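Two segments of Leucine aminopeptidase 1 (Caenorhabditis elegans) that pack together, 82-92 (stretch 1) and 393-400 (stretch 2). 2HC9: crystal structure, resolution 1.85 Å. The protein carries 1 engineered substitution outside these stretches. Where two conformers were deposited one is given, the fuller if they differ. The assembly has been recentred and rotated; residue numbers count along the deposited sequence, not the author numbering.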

# COMPACT_ATOMS: atom_id res chain seq x y z
N SER A 82 -32.25 -12.13 -19.42
CA SER A 82 -31.15 -12.25 -20.39
C SER A 82 -30.69 -13.69 -20.48
O SER A 82 -30.92 -14.54 -19.59
CB SER A 82 -29.95 -11.40 -19.92
OG SER A 82 -29.41 -11.99 -18.74
N ARG A 83 -29.95 -13.97 -21.55
CA ARG A 83 -29.50 -15.34 -21.75
C ARG A 83 -28.53 -15.83 -20.68
O ARG A 83 -28.52 -17.02 -20.39
CB ARG A 83 -28.97 -15.56 -23.17
CG ARG A 83 -27.73 -14.76 -23.52
CD ARG A 83 -27.39 -14.92 -25.00
NE ARG A 83 -25.98 -14.62 -25.25
CZ ARG A 83 -24.98 -15.49 -25.11
NH1 ARG A 83 -23.73 -15.12 -25.34
NH2 ARG A 83 -25.22 -16.74 -24.72
N GLY A 84 -27.76 -14.93 -20.06
CA GLY A 84 -26.82 -15.32 -18.97
C GLY A 84 -27.50 -15.51 -17.61
O GLY A 84 -26.90 -16.10 -16.69
N ASN A 85 -28.75 -15.06 -17.50
CA ASN A 85 -29.53 -15.16 -16.27
C ASN A 85 -30.28 -16.50 -16.24
O ASN A 85 -30.19 -17.27 -17.19
CB ASN A 85 -30.52 -13.99 -16.24
CG ASN A 85 -31.12 -13.73 -14.85
OD1 ASN A 85 -30.90 -14.48 -13.88
ND2 ASN A 85 -31.90 -12.65 -14.76
N THR A 86 -30.99 -16.78 -15.16
CA THR A 86 -32.01 -17.84 -15.18
C THR A 86 -33.34 -17.24 -15.62
O THR A 86 -33.73 -16.15 -15.16
CB THR A 86 -32.14 -18.52 -13.77
OG1 THR A 86 -33.32 -19.34 -13.74
CG2 THR A 86 -32.21 -17.44 -12.65
N PRO A 87 -34.08 -17.95 -16.50
CA PRO A 87 -35.40 -17.43 -16.88
C PRO A 87 -36.42 -17.46 -15.73
O PRO A 87 -37.47 -16.82 -15.81
CB PRO A 87 -35.85 -18.36 -18.00
CG PRO A 87 -35.11 -19.64 -17.77
CD PRO A 87 -33.78 -19.24 -17.13
N THR A 88 -36.07 -18.15 -14.65
CA THR A 88 -36.90 -18.12 -13.42
C THR A 88 -36.86 -16.76 -12.73
O THR A 88 -37.76 -16.43 -11.96
CB THR A 88 -36.45 -19.17 -12.39
OG1 THR A 88 -35.21 -18.75 -11.81
CG2 THR A 88 -36.27 -20.56 -13.02
N ASN A 89 -35.78 -16.00 -12.96
CA ASN A 89 -35.55 -14.72 -12.23
C ASN A 89 -35.63 -14.89 -10.70
O ASN A 89 -36.05 -13.99 -9.97
CB ASN A 89 -36.53 -13.64 -12.69
CG ASN A 89 -36.18 -13.05 -14.04
OD1 ASN A 89 -37.05 -12.89 -14.90
ND2 ASN A 89 -34.91 -12.77 -14.24
N ALA A 90 -35.22 -16.06 -10.21
CA ALA A 90 -35.42 -16.38 -8.79
C ALA A 90 -34.67 -15.42 -7.89
O ALA A 90 -35.15 -15.09 -6.82
CB ALA A 90 -35.05 -17.82 -8.50
N HIS A 91 -33.50 -14.94 -8.34
CA HIS A 91 -32.77 -13.94 -7.55
C HIS A 91 -33.57 -12.69 -7.21
O HIS A 91 -33.31 -12.09 -6.16
CB HIS A 91 -31.44 -13.56 -8.20
CG HIS A 91 -30.56 -14.74 -8.43
ND1 HIS A 91 -30.76 -15.60 -9.48
CD2 HIS A 91 -29.54 -15.24 -7.70
CE1 HIS A 91 -29.87 -16.57 -9.42
NE2 HIS A 91 -29.11 -16.38 -8.35
N SER A 92 -34.51 -12.31 -8.07
CA SER A 92 -35.38 -11.15 -7.83
C SER A 92 -36.25 -11.35 -6.59
O SER A 92 -36.54 -10.40 -5.87
CB SER A 92 -36.28 -10.87 -9.03
OG SER A 92 -35.54 -10.49 -10.17
N GLY A 393 -28.06 -25.01 -13.45
CA GLY A 393 -27.99 -23.70 -12.77
C GLY A 393 -29.19 -22.83 -13.09
O GLY A 393 -29.74 -22.16 -12.20
N LYS A 394 -29.60 -22.83 -14.36
CA LYS A 394 -30.73 -22.04 -14.81
C LYS A 394 -32.03 -22.57 -14.19
O LYS A 394 -32.86 -21.79 -13.72
CB LYS A 394 -30.83 -22.01 -16.34
CG LYS A 394 -29.77 -21.10 -17.00
CD LYS A 394 -30.07 -20.93 -18.48
CE LYS A 394 -28.86 -20.47 -19.30
NZ LYS A 394 -28.46 -19.12 -18.92
N ALA A 395 -32.17 -23.89 -14.15
CA ALA A 395 -33.41 -24.50 -13.64
C ALA A 395 -33.52 -24.41 -12.12
O ALA A 395 -34.63 -24.42 -11.60
CB ALA A 395 -33.52 -25.96 -14.10
N SER A 396 -32.39 -24.34 -11.42
CA SER A 396 -32.36 -24.35 -9.94
C SER A 396 -32.29 -22.95 -9.36
O SER A 396 -32.63 -22.77 -8.19
CB SER A 396 -31.14 -25.12 -9.41
OG SER A 396 -29.91 -24.55 -9.89
N GLY A 397 -31.83 -21.98 -10.14
CA GLY A 397 -31.43 -20.68 -9.59
C GLY A 397 -30.05 -20.58 -8.94
O GLY A 397 -29.63 -19.48 -8.57
N ASP A 398 -29.33 -21.71 -8.82
CA ASP A 398 -27.93 -21.71 -8.35
C ASP A 398 -27.10 -21.60 -9.65
O ASP A 398 -26.70 -22.61 -10.22
CB ASP A 398 -27.60 -23.03 -7.63
CG ASP A 398 -28.13 -23.09 -6.19
OD1 ASP A 398 -28.75 -22.11 -5.69
OD2 ASP A 398 -27.92 -24.14 -5.55
N LEU A 399 -26.91 -20.39 -10.13
CA LEU A 399 -26.33 -20.16 -11.47
C LEU A 399 -24.91 -20.67 -11.60
O LEU A 399 -24.15 -20.67 -10.62
CB LEU A 399 -26.39 -18.68 -11.83
CG LEU A 399 -27.81 -18.13 -12.01
CD1 LEU A 399 -27.80 -16.61 -12.16
CD2 LEU A 399 -28.40 -18.75 -13.28
N VAL A 400 -24.57 -21.12 -12.81
CA VAL A 400 -23.22 -21.65 -13.09
C VAL A 400 -22.77 -21.07 -14.44
O VAL A 400 -23.58 -21.01 -15.40
CB VAL A 400 -23.22 -23.18 -13.17
CG1 VAL A 400 -21.82 -23.71 -13.50
CG2 VAL A 400 -23.72 -23.81 -11.84
O HOH W 1 -26.74 -19.08 -16.61
O HOH W 2 -26.87 -18.11 -7.87

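The contact is pinned at its polar end by Lys394, which reaches from the last helical turn of stretch 2 to the backbone of stretch 1. Its ammonium NZ donates one hydrogen bond to Arg83 O at 2.6 Å and another to Asn85 O at 3.1 Å, and a third goes to water 1, which lies 2.9 Å from Lys394 NZ and itself donates to Gly84 O at 3.0 Å. The carbonyls of three successive residues are thus gathered, directly or through water, around one cation. A type I turn from Ser82 to Asn85, closed by Asn85 N to Ser82 O at 3.1 Å, shapes this segment. Lysine suits the task because an ammonium group can donate three hydrogen bonds and its chain is long: the CA-to-CB bond of Lys394 points sideways, but chi1 is m and chi2 and chi3 are t, so the chain extends before chi4 turns to m.

Thr86 makes the complementary bond. Its OG1 donates to Lys394 O at 2.5 Å, a very short contact, at the place where the backbones come closest (Thr86 CA to Lys394 CA, 4.4 Å). Lys394 therefore serves as donor through its side chain and acceptor through its backbone. Thr86 OG1 also accepts from Thr88 OG1 at 2.8 Å and from Thr88 N at 3.1 Å, while Ala90 N donates to Thr88 OG1 at 3.1 Å. These hydroxyls both give and receive, which links the interface to the second type I turn, Thr86 to Asn89, and to Ala90, just beyond it.

Beyond these hydrogen bonds, nonpolar groups fill the space between the stretches. Leu399 points toward stretch 1, with CD2 3.8 Å from Thr86 CB and CD1 3.4 Å from His91 CE1. Its branched end thus touches both residues, and as a buried, nonpolar side chain it needs no polar partner. The methyl Thr88 CG2 rests 3.7 Å from Lys394 O, while Pro87 CD lies 4.1 Å from Lys394 CB.

His91 closes the far side. The end of its side chain comes nearer than its CA-to-CB direction suggests, bringing CE1 to 3.0 Å from Gly397 O. Water 2 is hydrogen-bonded to His91 NE2 at 2.9 Å and accepts from Leu399 N at 3.2 Å, so it bridges the two stretches. Gly397 leaves the helix with positive phi, where a CB would be jammed against the preceding carbonyl oxygen; it would also stand 3.6 Å from Ala90 CB, in close contact. In all, 415 Å² is buried between the stretches, with Lys394 covered most.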